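Local coordinates for erythrocyte membrane protein 1 (Plasmodium falciparum, PDB 6S8T) that binds the host receptor ICAM-1 through this DBLbeta domain of PfEMP1, an adhesin by which malaria-infected erythrocytes probably attach to host cells, at residues S58-I63 and M264-K269; D191-R196 and G209-I214. All blocks are in the same frame, centred on the assembly; numbering follows the deposited sequence.

Overall arrangement
Both contacts lie in the DBLbeta domain, a largely helical piece of the longer PfEMP1 protein. Interaction 1 is a disulfide at the surface, joining the loop of 58-63 to the far end of helix 246-268. Interaction 2 is a buried packing contact between helix 172-194 and helix 202-221, the helix that precedes 246-268 in the chain. Their centres are 24 Å apart and their nearest atoms about 10 Å. Along the chain, interaction 2 is nested within the roughly 200 residues closed by interaction 1. Helix 246-268 relates the two, carrying C266 at one site and supplying W252 and R249 beside the other, so the crosslink ties an early loop to the helix that borders the buried packing.

Interaction 1. Residues S58-I63 and M264-K269; sequences SNICNI and MQCELK
C61 and C266 are joined by a disulfide, the one covalent tie between the short 3-10 segment at residues 60-61 and the C-terminal part of helix 246-268. The CB of C61 lies 3.7 Å from CB of C266 and 3.1 Å from its SG. One atom further out, SG of C61 is bonded to SG of C266 at 2.0 Å, and it also stands 3.0 Å from CB of C266, as the bond geometry requires. In both cysteines the sulfur is anti to the carbonyl carbon and beside the backbone N (chi1 -54° for C61, -64° for C266). The torsion about the S-S bond is -80°, near the relaxed value of a disulfide, and with the other torsions along the bridge also negative the link is a left-handed spiral. It holds the two CA atoms 5.6 Å apart, and no hydrogen bond joins the segments.

A light apolar contact flanks the sulfurs: CG2 of I60 comes within 4.1 Å of SG of C266. The turn carrying C61 is tied by its own backbone, with N62 N bonded to N59 O at 3.1 Å and I63 N to I60 O. I60 also touches R262 on the same helix and Q146 on helix 137-163, while I63 rests on L147 and K150, so the loop lies against two helices. On the other segment, M264 touches S185 and F186, and L268 touches V182, all on helix 172-194, while the CB of C266 is directed at the loop. Such a bridge, fastening a tight turn of a loop onto a helix some 200 residues away, is in keeping with the cysteine-rich, mainly helical Duffy-binding-like fold.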
ATOM      1  N   SER A  58      13.290 -10.607  26.209  1.00109.64           N
ATOM      2  CA  SER A  58      14.603 -10.438  25.597  1.00111.79           C
ATOM      3  C   SER A  58      14.507  -9.598  24.326  1.00109.00           C
ATOM      4  O   SER A  58      13.779  -8.606  24.281  1.00105.69           O
ATOM      5  CB  SER A  58      15.230 -11.801  25.286  1.00113.13           C
ATOM      6  OG  SER A  58      14.433 -12.541  24.377  1.00108.91           O
ATOM      7  N   ASN A  59      15.250 -10.003  23.298  1.00109.98           N
ATOM      8  CA  ASN A  59      15.227  -9.296  22.024  1.00105.58           C
ATOM      9  C   ASN A  59      13.876  -9.468  21.342  1.00 96.04           C
ATOM     10  O   ASN A  59      13.274 -10.545  21.382  1.00 99.66           O
ATOM     11  CB  ASN A  59      16.347  -9.807  21.116  1.00112.25           C
ATOM     12  CG  ASN A  59      16.439  -9.040  19.811  1.00111.49           C
ATOM     13  OD1 ASN A  59      16.022  -7.886  19.723  1.00110.44           O
ATOM     14  ND2 ASN A  59      16.991  -9.681  18.787  1.00112.21           N
ATOM     15  N   ILE A  60      13.398  -8.393  20.709  1.00 89.32           N
ATOM     16  CA  ILE A  60      12.098  -8.438  20.051  1.00 79.74           C
ATOM     17  C   ILE A  60      12.103  -9.379  18.853  1.00 76.60           C
ATOM     18  O   ILE A  60      11.051  -9.909  18.481  1.00 71.94           O
ATOM     19  CB  ILE A  60      11.656  -7.020  19.636  1.00 74.23           C
ATOM     20  CG1 ILE A  60      10.190  -7.021  19.194  1.00 70.10           C
ATOM     21  CG2 ILE A  60      12.559  -6.473  18.536  1.00 73.92           C
ATOM     22  CD1 ILE A  60       9.234  -7.531  20.254  1.00 70.20           C
ATOM     23  N   CYS A  61      13.267  -9.622  18.249  1.00 79.22           N
ATOM     24  CA  CYS A  61      13.348 -10.548  17.127  1.00 82.79           C
ATOM     25  C   CYS A  61      13.121 -11.997  17.537  1.00 87.61           C
ATOM     26  O   CYS A  61      13.086 -12.869  16.661  1.00 89.29           O
ATOM     27  CB  CYS A  61      14.703 -10.410  16.431  1.00 88.23           C
ATOM     28  SG  CYS A  61      15.115  -8.719  15.917  1.00 92.08           S
ATOM     29  N   ASN A  62      12.965 -12.277  18.832  1.00 87.61           N
ATOM     30  CA  ASN A  62      12.693 -13.619  19.326  1.00 89.12           C
ATOM     31  C   ASN A  62      11.232 -13.811  19.723  1.00 84.99           C
ATOM     32  O   ASN A  62      10.916 -14.750  20.462  1.00 87.26           O
ATOM     33  CB  ASN A  62      13.604 -13.943  20.513  1.00 95.34           C
ATOM     34  CG  ASN A  62      15.066 -14.046  20.119  1.00 97.77           C
ATOM     35  OD1 ASN A  62      15.395 -14.408  18.988  1.00 96.83           O
ATOM     36  ND2 ASN A  62      15.954 -13.731  21.057  1.00 99.42           N
ATOM     37  N   ILE A  63      10.336 -12.941  19.254  1.00 77.83           N
ATOM     38  CA  ILE A  63       8.918 -13.089  19.563  1.00 73.80           C
ATOM     39  C   ILE A  63       8.374 -14.317  18.846  1.00 74.21           C
ATOM     40  O   ILE A  63       8.626 -14.526  17.652  1.00 73.35           O
ATOM     41  CB  ILE A  63       8.143 -11.815  19.188  1.00 71.11           C
ATOM     42  CG1 ILE A  63       6.653 -11.976  19.503  1.00 70.39           C
ATOM     43  CG2 ILE A  63       8.348 -11.458  17.723  1.00 58.90           C
ATOM     44  CD1 ILE A  63       5.839 -10.712  19.282  1.00 66.74           C
ATOM     45  N   MET A 264       9.750  -5.269  12.138  1.00 46.30           N
ATOM     46  CA  MET A 264      10.002  -5.542  10.729  1.00 45.74           C
ATOM     47  C   MET A 264      11.479  -5.430  10.370  1.00 48.36           C
ATOM     48  O   MET A 264      11.919  -6.070   9.406  1.00 49.63           O
ATOM     49  CB  MET A 264       9.173  -4.594   9.854  1.00 43.74           C
ATOM     50  CG  MET A 264       7.669  -4.848   9.920  1.00 44.97           C
ATOM     51  SD  MET A 264       6.711  -3.708   8.898  1.00 46.62           S
ATOM     52  CE  MET A 264       5.136  -4.553   8.806  1.00 41.74           C
ATOM     53  N   GLN A 265      12.253  -4.647  11.124  1.00 46.85           N
ATOM     54  CA  GLN A 265      13.682  -4.537  10.856  1.00 47.83           C
ATOM     55  C   GLN A 265      14.433  -5.831  11.150  1.00 51.15           C
ATOM     56  O   GLN A 265      15.546  -6.012  10.641  1.00 50.34           O
ATOM     57  CB  GLN A 265      14.293  -3.393  11.668  1.00 49.78           C
ATOM     58  CG  GLN A 265      13.914  -2.002  11.187  1.00 48.40           C
ATOM     59  CD  GLN A 265      14.577  -0.902  12.001  1.00 52.66           C
ATOM     60  OE1 GLN A 265      14.754  -1.029  13.214  1.00 52.50           O
ATOM     61  NE2 GLN A 265      14.954   0.183  11.333  1.00 55.47           N
ATOM     62  N   CYS A 266      13.859  -6.727  11.961  1.00 56.03           N
ATOM     63  CA  CYS A 266      14.519  -7.999  12.247  1.00 60.67           C
ATOM     64  C   CYS A 266      14.748  -8.807  10.979  1.00 59.68           C
ATOM     65  O   CYS A 266      15.748  -9.527  10.871  1.00 58.57           O
ATOM     66  CB  CYS A 266      13.691  -8.816  13.238  1.00 64.96           C
ATOM     67  SG  CYS A 266      13.490  -8.085  14.873  1.00 71.56           S
ATOM     68  N   GLU A 267      13.836  -8.700  10.014  1.00 59.77           N
ATOM     69  CA  GLU A 267      13.926  -9.454   8.773  1.00 63.81           C
ATOM     70  C   GLU A 267      14.622  -8.678   7.663  1.00 61.98           C
ATOM     71  O   GLU A 267      15.315  -9.285   6.838  1.00 62.50           O
ATOM     72  CB  GLU A 267      12.522  -9.866   8.316  1.00 67.66           C
ATOM     73  CG  GLU A 267      11.691 -10.556   9.395  1.00 71.42           C
ATOM     74  CD  GLU A 267      12.253 -11.909   9.800  1.00 78.21           C
ATOM     75  OE1 GLU A 267      12.941 -12.543   8.971  1.00 81.33           O
ATOM     76  OE2 GLU A 267      12.011 -12.338  10.950  1.00 80.10           O
ATOM     77  N   LEU A 268      14.461  -7.351   7.630  1.00 55.05           N
ATOM     78  CA  LEU A 268      15.061  -6.552   6.564  1.00 51.92           C
ATOM     79  C   LEU A 268      16.584  -6.558   6.630  1.00 52.16           C
ATOM     80  O   LEU A 268      17.245  -6.387   5.598  1.00 50.36           O
ATOM     81  CB  LEU A 268      14.540  -5.117   6.622  1.00 45.92           C
ATOM     82  CG  LEU A 268      13.097  -4.888   6.170  1.00 44.11           C
ATOM     83  CD1 LEU A 268      12.680  -3.445   6.417  1.00 45.24           C
ATOM     84  CD2 LEU A 268      12.928  -5.248   4.703  1.00 40.03           C
ATOM     85  N   LYS A 269      17.159  -6.752   7.819  1.00 53.79           N
ATOM     86  CA  LYS A 269      18.611  -6.736   7.959  1.00 61.99           C
ATOM     87  C   LYS A 269      19.296  -7.887   7.234  1.00 63.82           C
ATOM     88  O   LYS A 269      20.519  -7.842   7.061  1.00 68.29           O
ATOM     89  CB  LYS A 269      19.001  -6.759   9.439  1.00 70.46           C
ATOM     90  CG  LYS A 269      18.694  -5.470  10.184  1.00 73.76           C
ATOM     91  CD  LYS A 269      19.241  -5.515  11.603  1.00 79.08           C
ATOM     92  CE  LYS A 269      18.976  -4.213  12.342  1.00 79.85           C
ATOM     93  NZ  LYS A 269      19.559  -4.235  13.710  1.00 83.33           N
TER

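Interaction 2. Residues D191-R196 and G209-I214; sequences DIIRGR and GHLQII
A Schellman motif closes helix 172-194 of the Duffy-binding-like domain, and L211 of the next helix, 202-221, packs on its last turn at I192 and I193. L211 points its CB at this turn; with CG anti to the carbonyl carbon (chi1 -62°) and CD1 in turn anti to CA (chi2 -179°), the side chain reaches straight out and CD1 arrives at the opposing backbone. There CD1 meets I192 O at 3.6 Å and CA of I193 at 4.0 Å. Alongside, it approaches CD1 of I193, 4.2 Å away, methyl to methyl. The contact is thus mostly one leucine methyl against a helix backbone and an isoleucine tip, without a hydrogen bond between the segments, and the nearest CA atoms, those of I193 and L211, are 7.4 Å apart. The carbonyl of I192 that L211 abuts has a polar partner as well: it accepts a hydrogen bond from NE2 of Q208, one turn before L211 in the same helix.

The helix end itself is set by G195, whose positive phi (89°) turns the chain out of the helix. R196 N bonds to D191 O at 2.8 Å, and G195 N makes a weak bond to I192 O. Within the same last turn, NH2 of R194 forms a salt bridge with OD1 of D191 at 2.8 Å, though its N-H is poorly aimed, and the other oxygen of D191 pairs with R296. NH2 of R196 lies above one face of the R194 guanidinium, toward its rim.

Helix 246-268 packs beside this junction. Its W252 meets I193, its R249 touches L211 and donates to I193 O, and its W253 makes a cation-pi contact with R194, while I214 touches V131 of helix 128-132.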
ATOM      1  N   ASP A 191      -2.802   1.905   9.073  1.00 27.96           N
ATOM      2  CA  ASP A 191      -4.151   2.299   8.680  1.00 28.32           C
ATOM      3  C   ASP A 191      -5.200   1.308   9.171  1.00 30.71           C
ATOM      4  O   ASP A 191      -6.349   1.699   9.410  1.00 32.23           O
ATOM      5  CB  ASP A 191      -4.223   2.477   7.163  1.00 25.25           C
ATOM      6  CG  ASP A 191      -3.629   3.808   6.709  1.00 29.00           C
ATOM      7  OD1 ASP A 191      -3.260   4.618   7.589  1.00 25.03           O
ATOM      8  OD2 ASP A 191      -3.525   4.040   5.484  1.00 33.22           O
ATOM      9  N   ILE A 192      -4.833   0.034   9.340  1.00 30.12           N
ATOM     10  CA  ILE A 192      -5.768  -0.931   9.912  1.00 27.58           C
ATOM     11  C   ILE A 192      -6.030  -0.612  11.377  1.00 32.17           C
ATOM     12  O   ILE A 192      -7.180  -0.626  11.835  1.00 38.37           O
ATOM     13  CB  ILE A 192      -5.241  -2.369   9.737  1.00 31.90           C
ATOM     14  CG1 ILE A 192      -5.187  -2.752   8.257  1.00 31.94           C
ATOM     15  CG2 ILE A 192      -6.111  -3.356  10.501  1.00 28.43           C
ATOM     16  CD1 ILE A 192      -4.696  -4.164   8.015  1.00 34.57           C
ATOM     17  N   ILE A 193      -4.972  -0.320  12.135  1.00 30.80           N
ATOM     18  CA  ILE A 193      -5.123  -0.016  13.554  1.00 32.59           C
ATOM     19  C   ILE A 193      -5.912   1.275  13.754  1.00 31.31           C
ATOM     20  O   ILE A 193      -6.769   1.361  14.641  1.00 35.95           O
ATOM     21  CB  ILE A 193      -3.738   0.052  14.228  1.00 41.52           C
ATOM     22  CG1 ILE A 193      -3.001  -1.280  14.070  1.00 44.48           C
ATOM     23  CG2 ILE A 193      -3.871   0.410  15.699  1.00 45.51           C
ATOM     24  CD1 ILE A 193      -3.741  -2.455  14.668  1.00 45.30           C
ATOM     25  N   ARG A 194      -5.643   2.296  12.942  1.00 30.81           N
ATOM     26  CA  ARG A 194      -6.321   3.578  13.105  1.00 32.69           C
ATOM     27  C   ARG A 194      -7.710   3.605  12.477  1.00 33.24           C
ATOM     28  O   ARG A 194      -8.478   4.529  12.764  1.00 33.94           O
ATOM     29  CB  ARG A 194      -5.473   4.712  12.515  1.00 25.04           C
ATOM     30  CG  ARG A 194      -4.220   5.056  13.317  1.00 32.44           C
ATOM     31  CD  ARG A 194      -3.317   6.048  12.569  1.00 29.67           C
ATOM     32  NE  ARG A 194      -2.795   5.479  11.329  1.00 30.27           N
ATOM     33  CZ  ARG A 194      -1.819   6.013  10.600  1.00 31.48           C
ATOM     34  NH1 ARG A 194      -1.238   7.144  10.982  1.00 28.96           N
ATOM     35  NH2 ARG A 194      -1.420   5.409   9.484  1.00 32.94           N
ATOM     36  N   GLY A 195      -8.058   2.626  11.644  1.00 35.09           N
ATOM     37  CA  GLY A 195      -9.361   2.604  11.007  1.00 33.70           C
ATOM     38  C   GLY A 195      -9.456   3.334   9.684  1.00 34.42           C
ATOM     39  O   GLY A 195     -10.570   3.627   9.237  1.00 37.30           O
ATOM     40  N   ARG A 196      -8.328   3.636   9.039  1.00 29.10           N
ATOM     41  CA  ARG A 196      -8.319   4.310   7.747  1.00 30.55           C
ATOM     42  C   ARG A 196      -8.324   3.353   6.556  1.00 31.02           C
ATOM     43  O   ARG A 196      -8.553   3.803   5.427  1.00 33.31           O
ATOM     44  CB  ARG A 196      -7.092   5.230   7.643  1.00 28.77           C
ATOM     45  CG  ARG A 196      -7.003   6.294   8.736  1.00 29.47           C
ATOM     46  CD  ARG A 196      -5.673   7.045   8.705  1.00 27.45           C
ATOM     47  NE  ARG A 196      -5.631   8.096   9.721  1.00 34.79           N
ATOM     48  CZ  ARG A 196      -4.684   9.026   9.807  1.00 39.86           C
ATOM     49  NH1 ARG A 196      -4.744   9.941  10.767  1.00 43.76           N
ATOM     50  NH2 ARG A 196      -3.681   9.046   8.938  1.00 31.89           N
ATOM     51  N   GLY A 209     -14.019  -4.936  14.424  1.00 51.24           N
ATOM     52  CA  GLY A 209     -14.874  -5.056  15.593  1.00 53.88           C
ATOM     53  C   GLY A 209     -14.091  -5.349  16.858  1.00 56.37           C
ATOM     54  O   GLY A 209     -14.437  -4.867  17.941  1.00 60.19           O
ATOM     55  N   HIS A 210     -13.024  -6.143  16.740  1.00 50.04           N
ATOM     56  CA  HIS A 210     -12.178  -6.426  17.892  1.00 48.59           C
ATOM     57  C   HIS A 210     -11.472  -5.166  18.377  1.00 47.90           C
ATOM     58  O   HIS A 210     -11.360  -4.940  19.587  1.00 50.41           O
ATOM     59  CB  HIS A 210     -11.157  -7.508  17.544  1.00 50.34           C
ATOM     60  CG  HIS A 210     -11.767  -8.836  17.217  1.00 55.95           C
ATOM     61  ND1 HIS A 210     -13.030  -9.198  17.630  1.00 60.28           N
ATOM     62  CD2 HIS A 210     -11.284  -9.890  16.517  1.00 57.61           C
ATOM     63  CE1 HIS A 210     -13.300 -10.418  17.199  1.00 62.51           C
ATOM     64  NE2 HIS A 210     -12.256 -10.860  16.521  1.00 59.53           N
ATOM     65  N   LEU A 211     -10.997  -4.333  17.448  1.00 47.97           N
ATOM     66  CA  LEU A 211     -10.273  -3.126  17.837  1.00 47.06           C
ATOM     67  C   LEU A 211     -11.194  -2.116  18.515  1.00 49.03           C
ATOM     68  O   LEU A 211     -10.771  -1.406  19.436  1.00 51.15           O
ATOM     69  CB  LEU A 211      -9.598  -2.499  16.617  1.00 45.98           C
ATOM     70  CG  LEU A 211      -8.537  -3.348  15.912  1.00 42.84           C
ATOM     71  CD1 LEU A 211      -7.946  -2.593  14.727  1.00 36.40           C
ATOM     72  CD2 LEU A 211      -7.448  -3.762  16.887  1.00 40.53           C
ATOM     73  N   GLN A 212     -12.452  -2.035  18.078  1.00 47.72           N
ATOM     74  CA  GLN A 212     -13.383  -1.104  18.706  1.00 51.03           C
ATOM     75  C   GLN A 212     -13.670  -1.482  20.153  1.00 57.16           C
ATOM     76  O   GLN A 212     -13.884  -0.598  20.990  1.00 61.77           O
ATOM     77  CB  GLN A 212     -14.678  -1.038  17.901  1.00 53.63           C
ATOM     78  CG  GLN A 212     -14.485  -0.474  16.508  1.00 57.11           C
ATOM     79  CD  GLN A 212     -15.714  -0.629  15.640  1.00 64.26           C
ATOM     80  OE1 GLN A 212     -15.700  -0.282  14.457  1.00 63.89           O
ATOM     81  NE2 GLN A 212     -16.789  -1.156  16.221  1.00 69.03           N
ATOM     82  N   ILE A 213     -13.672  -2.776  20.469  1.00 55.30           N
ATOM     83  CA  ILE A 213     -13.870  -3.189  21.854  1.00 54.76           C
ATOM     84  C   ILE A 213     -12.600  -2.975  22.667  1.00 54.24           C
ATOM     85  O   ILE A 213     -12.655  -2.525  23.816  1.00 58.15           O
ATOM     86  CB  ILE A 213     -14.344  -4.652  21.913  1.00 56.58           C
ATOM     87  CG1 ILE A 213     -15.717  -4.793  21.254  1.00 59.63           C
ATOM     88  CG2 ILE A 213     -14.394  -5.144  23.350  1.00 52.55           C
ATOM     89  CD1 ILE A 213     -16.242  -6.207  21.245  1.00 60.62           C
ATOM     90  N   ILE A 214     -11.439  -3.284  22.084  1.00 51.47           N
ATOM     91  CA  ILE A 214     -10.179  -3.134  22.807  1.00 53.30           C
ATOM     92  C   ILE A 214      -9.942  -1.672  23.171  1.00 55.36           C
ATOM     93  O   ILE A 214      -9.657  -1.340  24.329  1.00 59.28           O
ATOM     94  CB  ILE A 214      -9.013  -3.708  21.981  1.00 47.59           C
ATOM     95  CG1 ILE A 214      -9.172  -5.220  21.812  1.00 50.05           C
ATOM     96  CG2 ILE A 214      -7.683  -3.389  22.642  1.00 44.36           C
ATOM     97  CD1 ILE A 214      -8.179  -5.833  20.850  1.00 49.36           C
TER